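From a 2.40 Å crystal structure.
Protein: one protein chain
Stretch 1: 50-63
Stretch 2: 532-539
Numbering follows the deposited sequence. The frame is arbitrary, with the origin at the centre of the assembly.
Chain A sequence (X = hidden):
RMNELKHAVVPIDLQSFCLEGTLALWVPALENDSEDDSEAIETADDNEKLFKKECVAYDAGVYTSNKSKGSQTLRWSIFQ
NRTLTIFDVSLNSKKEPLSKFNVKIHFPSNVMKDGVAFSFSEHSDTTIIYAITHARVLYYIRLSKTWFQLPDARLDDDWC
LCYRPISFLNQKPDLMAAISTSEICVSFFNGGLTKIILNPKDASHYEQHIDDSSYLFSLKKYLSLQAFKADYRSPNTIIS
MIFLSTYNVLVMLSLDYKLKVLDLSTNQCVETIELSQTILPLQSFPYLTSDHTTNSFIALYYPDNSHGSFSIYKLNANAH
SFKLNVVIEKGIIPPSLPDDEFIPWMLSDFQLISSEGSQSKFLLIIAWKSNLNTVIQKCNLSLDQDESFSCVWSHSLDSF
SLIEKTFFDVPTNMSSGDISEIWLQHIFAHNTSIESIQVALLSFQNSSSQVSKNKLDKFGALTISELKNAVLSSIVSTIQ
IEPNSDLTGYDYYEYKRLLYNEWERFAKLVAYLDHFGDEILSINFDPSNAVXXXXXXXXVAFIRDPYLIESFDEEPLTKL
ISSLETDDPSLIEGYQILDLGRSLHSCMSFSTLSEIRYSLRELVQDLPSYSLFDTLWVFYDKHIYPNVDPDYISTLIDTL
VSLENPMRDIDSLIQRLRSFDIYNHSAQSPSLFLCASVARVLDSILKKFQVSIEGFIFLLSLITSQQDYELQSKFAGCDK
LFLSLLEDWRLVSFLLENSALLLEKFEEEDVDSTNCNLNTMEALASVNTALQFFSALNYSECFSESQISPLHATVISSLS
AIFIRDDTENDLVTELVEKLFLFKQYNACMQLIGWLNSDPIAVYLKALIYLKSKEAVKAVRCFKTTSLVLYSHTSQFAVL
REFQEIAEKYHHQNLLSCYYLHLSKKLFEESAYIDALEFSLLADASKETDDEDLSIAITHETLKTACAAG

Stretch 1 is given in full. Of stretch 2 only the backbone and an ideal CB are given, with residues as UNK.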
# COMPACT_ATOMS: atom_id res chain seq x y z
N LEU A 50 22.92 -18.42 1.34
CA LEU A 50 23.20 -16.99 1.20
C LEU A 50 22.25 -16.19 2.09
O LEU A 50 22.67 -15.31 2.84
CB LEU A 50 23.01 -16.57 -0.26
CG LEU A 50 23.87 -15.49 -0.93
CD1 LEU A 50 23.04 -14.77 -1.98
CD2 LEU A 50 24.46 -14.49 0.05
N PHE A 51 20.96 -16.51 2.00
CA PHE A 51 19.94 -15.85 2.81
C PHE A 51 20.25 -16.05 4.29
O PHE A 51 20.32 -15.08 5.04
CB PHE A 51 18.54 -16.38 2.47
CG PHE A 51 17.44 -15.64 3.16
CD1 PHE A 51 17.08 -14.36 2.76
CD2 PHE A 51 16.77 -16.21 4.24
CE1 PHE A 51 16.07 -13.66 3.41
CE2 PHE A 51 15.76 -15.51 4.90
CZ PHE A 51 15.41 -14.24 4.48
N LYS A 52 20.45 -17.31 4.68
CA LYS A 52 20.76 -17.67 6.07
C LYS A 52 22.01 -16.98 6.59
O LYS A 52 22.02 -16.50 7.73
CB LYS A 52 20.89 -19.19 6.22
CG LYS A 52 19.57 -19.94 6.14
CD LYS A 52 19.73 -21.37 6.64
CE LYS A 52 18.57 -22.24 6.20
NZ LYS A 52 18.57 -23.56 6.89
N LYS A 53 23.04 -16.92 5.76
CA LYS A 53 24.31 -16.33 6.20
C LYS A 53 24.15 -14.84 6.41
O LYS A 53 24.67 -14.29 7.38
CB LYS A 53 25.43 -16.63 5.20
CG LYS A 53 26.81 -16.28 5.71
CD LYS A 53 27.89 -16.59 4.68
CE LYS A 53 29.26 -16.20 5.21
NZ LYS A 53 30.32 -16.38 4.18
N GLU A 54 23.41 -14.19 5.52
CA GLU A 54 23.34 -12.72 5.48
C GLU A 54 22.17 -12.09 6.22
O GLU A 54 22.26 -10.94 6.62
CB GLU A 54 23.34 -12.22 4.03
CG GLU A 54 24.42 -12.83 3.14
CD GLU A 54 25.77 -12.16 3.25
OE1 GLU A 54 25.85 -11.03 3.78
OE2 GLU A 54 26.77 -12.76 2.79
N CYS A 55 21.07 -12.83 6.40
CA CYS A 55 19.79 -12.22 6.80
C CYS A 55 19.08 -12.88 7.97
O CYS A 55 18.09 -12.36 8.46
CB CYS A 55 18.82 -12.20 5.61
SG CYS A 55 19.55 -11.57 4.09
N VAL A 56 19.57 -14.04 8.40
CA VAL A 56 18.93 -14.78 9.47
C VAL A 56 19.84 -14.72 10.68
O VAL A 56 20.83 -15.44 10.74
CB VAL A 56 18.64 -16.24 9.06
CG1 VAL A 56 17.97 -16.99 10.20
CG2 VAL A 56 17.78 -16.30 7.80
N ALA A 57 19.49 -13.85 11.63
CA ALA A 57 20.27 -13.67 12.84
C ALA A 57 20.28 -14.95 13.67
O ALA A 57 19.31 -15.72 13.63
CB ALA A 57 19.71 -12.50 13.66
N TYR A 58 21.37 -15.19 14.40
CA TYR A 58 21.44 -16.34 15.31
C TYR A 58 21.38 -15.91 16.78
O TYR A 58 21.33 -16.75 17.69
CB TYR A 58 22.66 -17.23 15.04
CG TYR A 58 23.99 -16.50 15.03
CD1 TYR A 58 24.69 -16.28 16.21
CD2 TYR A 58 24.54 -16.06 13.84
CE1 TYR A 58 25.91 -15.62 16.20
CE2 TYR A 58 25.76 -15.40 13.82
CZ TYR A 58 26.44 -15.18 15.00
OH TYR A 58 27.65 -14.52 14.96
N ASP A 59 21.38 -14.60 17.00
CA ASP A 59 21.10 -14.02 18.31
C ASP A 59 20.59 -12.60 18.15
O ASP A 59 20.88 -11.94 17.16
CB ASP A 59 22.35 -14.05 19.21
CG ASP A 59 22.01 -13.92 20.68
OD1 ASP A 59 20.82 -14.06 21.04
OD2 ASP A 59 22.93 -13.68 21.49
N ALA A 60 19.82 -12.12 19.13
CA ALA A 60 19.18 -10.81 19.04
C ALA A 60 18.58 -10.41 20.38
O ALA A 60 18.28 -11.27 21.21
CB ALA A 60 18.09 -10.80 17.97
N GLY A 61 18.40 -9.10 20.56
CA GLY A 61 17.75 -8.56 21.74
C GLY A 61 17.48 -7.08 21.57
O GLY A 61 17.93 -6.47 20.61
N VAL A 62 16.72 -6.51 22.50
CA VAL A 62 16.55 -5.06 22.52
C VAL A 62 16.90 -4.52 23.91
O VAL A 62 16.50 -5.08 24.93
CB VAL A 62 15.16 -4.54 22.00
CG1 VAL A 62 14.51 -5.49 21.00
CG2 VAL A 62 14.20 -4.21 23.13
N TYR A 63 17.66 -3.43 23.91
CA TYR A 63 18.12 -2.78 25.12
C TYR A 63 17.50 -1.40 25.23
O TYR A 63 17.45 -0.64 24.26
CB TYR A 63 19.65 -2.65 25.08
CG TYR A 63 20.22 -1.89 26.25
CD1 TYR A 63 20.34 -2.50 27.50
CD2 TYR A 63 20.65 -0.57 26.11
CE1 TYR A 63 20.86 -1.81 28.59
CE2 TYR A 63 21.18 0.13 27.19
CZ TYR A 63 21.28 -0.50 28.42
OH TYR A 63 21.80 0.18 29.50
N UNK A 532 6.45 -5.44 25.69
CA UNK A 532 7.38 -6.56 25.60
C UNK A 532 7.69 -6.90 24.13
O UNK A 532 6.82 -7.32 23.36
CB UNK A 532 6.80 -7.78 26.32
N UNK A 533 8.95 -6.69 23.77
CA UNK A 533 9.46 -6.97 22.44
C UNK A 533 9.71 -8.46 22.28
O UNK A 533 10.19 -9.12 23.20
CB UNK A 533 10.74 -6.18 22.17
N UNK A 534 9.40 -8.98 21.10
CA UNK A 534 9.67 -10.37 20.74
C UNK A 534 10.64 -10.34 19.56
O UNK A 534 10.33 -9.76 18.52
CB UNK A 534 8.39 -11.13 20.40
N UNK A 535 11.79 -10.99 19.73
CA UNK A 535 12.85 -10.92 18.72
C UNK A 535 13.00 -12.19 17.91
O UNK A 535 13.40 -13.23 18.44
CB UNK A 535 14.19 -10.60 19.39
N UNK A 536 12.64 -12.10 16.63
CA UNK A 536 12.80 -13.21 15.69
C UNK A 536 14.07 -12.96 14.89
O UNK A 536 14.66 -11.89 15.00
CB UNK A 536 11.59 -13.35 14.77
N UNK A 537 14.46 -13.93 14.07
CA UNK A 537 15.73 -13.89 13.35
C UNK A 537 15.79 -12.83 12.24
O UNK A 537 16.88 -12.51 11.76
CB UNK A 537 16.01 -15.27 12.74
N UNK A 538 14.63 -12.31 11.82
CA UNK A 538 14.61 -11.15 10.92
C UNK A 538 13.39 -10.25 11.06
O UNK A 538 13.02 -9.52 10.14
CB UNK A 538 14.69 -11.64 9.47
N UNK A 539 12.78 -10.31 12.25
CA UNK A 539 11.57 -9.56 12.57
C UNK A 539 11.54 -9.18 14.06
O UNK A 539 12.07 -9.93 14.89
CB UNK A 539 10.33 -10.38 12.20

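Position 532 opens a strand running roughly antiparallel to strand 59-63, at 157°, but its CB has nothing of stretch 1 within 5.5 Å. Stretch 1 therefore sets no rule here, and many residues would do; the deposited one is Thr532.

At 533, CA-to-CB points toward stretch 1, and the ideal CB lies 4.0 Å from Val62 CG1. The neighbour is a branched aliphatic side chain, so a medium or large apolar residue, aliphatic or aromatic, would suit. The deposited Tyr533, in the m rotamer, offers a ring face: Val62 CG2 sits 4.0 Å from the ring centroid, 27° off the normal, a CH-pi contact. The hydroxyl finds its hydrogen bond elsewhere in the structure.

The alternation of the strand turns 534 away, leaving its extended backbone (-117/122) as the main visible hint; a beta-branched residue would fit that well. It is Ile534.

Position 535 faces stretch 1 again. Its ideal CB lies 4.2 Å from Ala60 CB and 4.6 Å from Gly61 N. The methyl and the glycine leave room beside the strand, so a small or medium side chain fits, apolar or polar if its polar end is satisfied. The deposited Asn535 spreads across this surface: its ND2 is 3.5 Å from Gly61 CA and its OD1 3.2 Å from Val62 CG1. These are packing contacts; both amide atoms are hydrogen-bonded elsewhere in the structure.

Position 536 points away, so stretch 1 sets no limit and large or small residues would do; it holds Tyr536, whose N hydrogen-bonds to the carbonyl O of 539.

The two backbones come closest at 537, where CA lies 4.6 Å from Ala57 CA. The ideal CB points toward stretch 1, 3.5 Å from Ala57 O and 3.6 Å from Val56 CG1, which favours a small side chain. The deposit is Ala537: its O accepts from Ala57 N at 2.9 Å and 162°, and its CB packs against Val56 CG1 at 3.7 Å.

At 538 CA-to-CB points toward stretch 1, and the ideal CB stands 3.6 Å from Cys55 O, a carbonyl acceptor. A small or neutral polar residue such as Asn, Ser or Gly suits the irregular backbone (-151/24); a carboxylate is less attractive. Asn538 is found, in the p rotamer, its CB 3.4 Å from Cys55 O and its amide end approaching the Phe51 ring obliquely.

Position 539 is out of reach, with extended angles, so stretch 1 leaves the choice free; it is Lys539.

Stretch 2 532-539: TYINYANK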
# COMPACT_ATOMS: atom_id res chain seq x y z
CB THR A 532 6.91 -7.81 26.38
OG1 THR A 532 7.49 -8.98 25.79
CG2 THR A 532 5.41 -7.94 26.35
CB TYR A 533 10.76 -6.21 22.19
CG TYR A 533 10.59 -4.72 22.03
CD1 TYR A 533 10.53 -3.87 23.14
CD2 TYR A 533 10.52 -4.14 20.76
CE1 TYR A 533 10.39 -2.50 23.00
CE2 TYR A 533 10.38 -2.77 20.61
CZ TYR A 533 10.31 -1.95 21.73
OH TYR A 533 10.18 -0.59 21.58
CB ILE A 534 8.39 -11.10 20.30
CG1 ILE A 534 7.36 -11.10 21.42
CG2 ILE A 534 8.72 -12.52 19.87
CD1 ILE A 534 5.93 -11.28 20.93
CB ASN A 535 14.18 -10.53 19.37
CG ASN A 535 14.09 -9.21 20.09
OD1 ASN A 535 13.75 -8.19 19.49
ND2 ASN A 535 14.38 -9.22 21.40
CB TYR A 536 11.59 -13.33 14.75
CG TYR A 536 10.28 -13.62 15.45
CD1 TYR A 536 9.93 -14.92 15.80
CD2 TYR A 536 9.39 -12.60 15.77
CE1 TYR A 536 8.74 -15.20 16.44
CE2 TYR A 536 8.19 -12.87 16.41
CZ TYR A 536 7.87 -14.17 16.75
OH TYR A 536 6.70 -14.46 17.39
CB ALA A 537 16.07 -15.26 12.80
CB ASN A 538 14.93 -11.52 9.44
CG ASN A 538 13.73 -12.09 8.68
OD1 ASN A 538 13.75 -12.15 7.44
ND2 ASN A 538 12.69 -12.51 9.39
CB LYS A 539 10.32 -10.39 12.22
CG LYS A 539 10.22 -10.79 10.75
CD LYS A 539 8.99 -11.64 10.47
CE LYS A 539 8.89 -12.03 9.01
NZ LYS A 539 9.78 -13.18 8.65
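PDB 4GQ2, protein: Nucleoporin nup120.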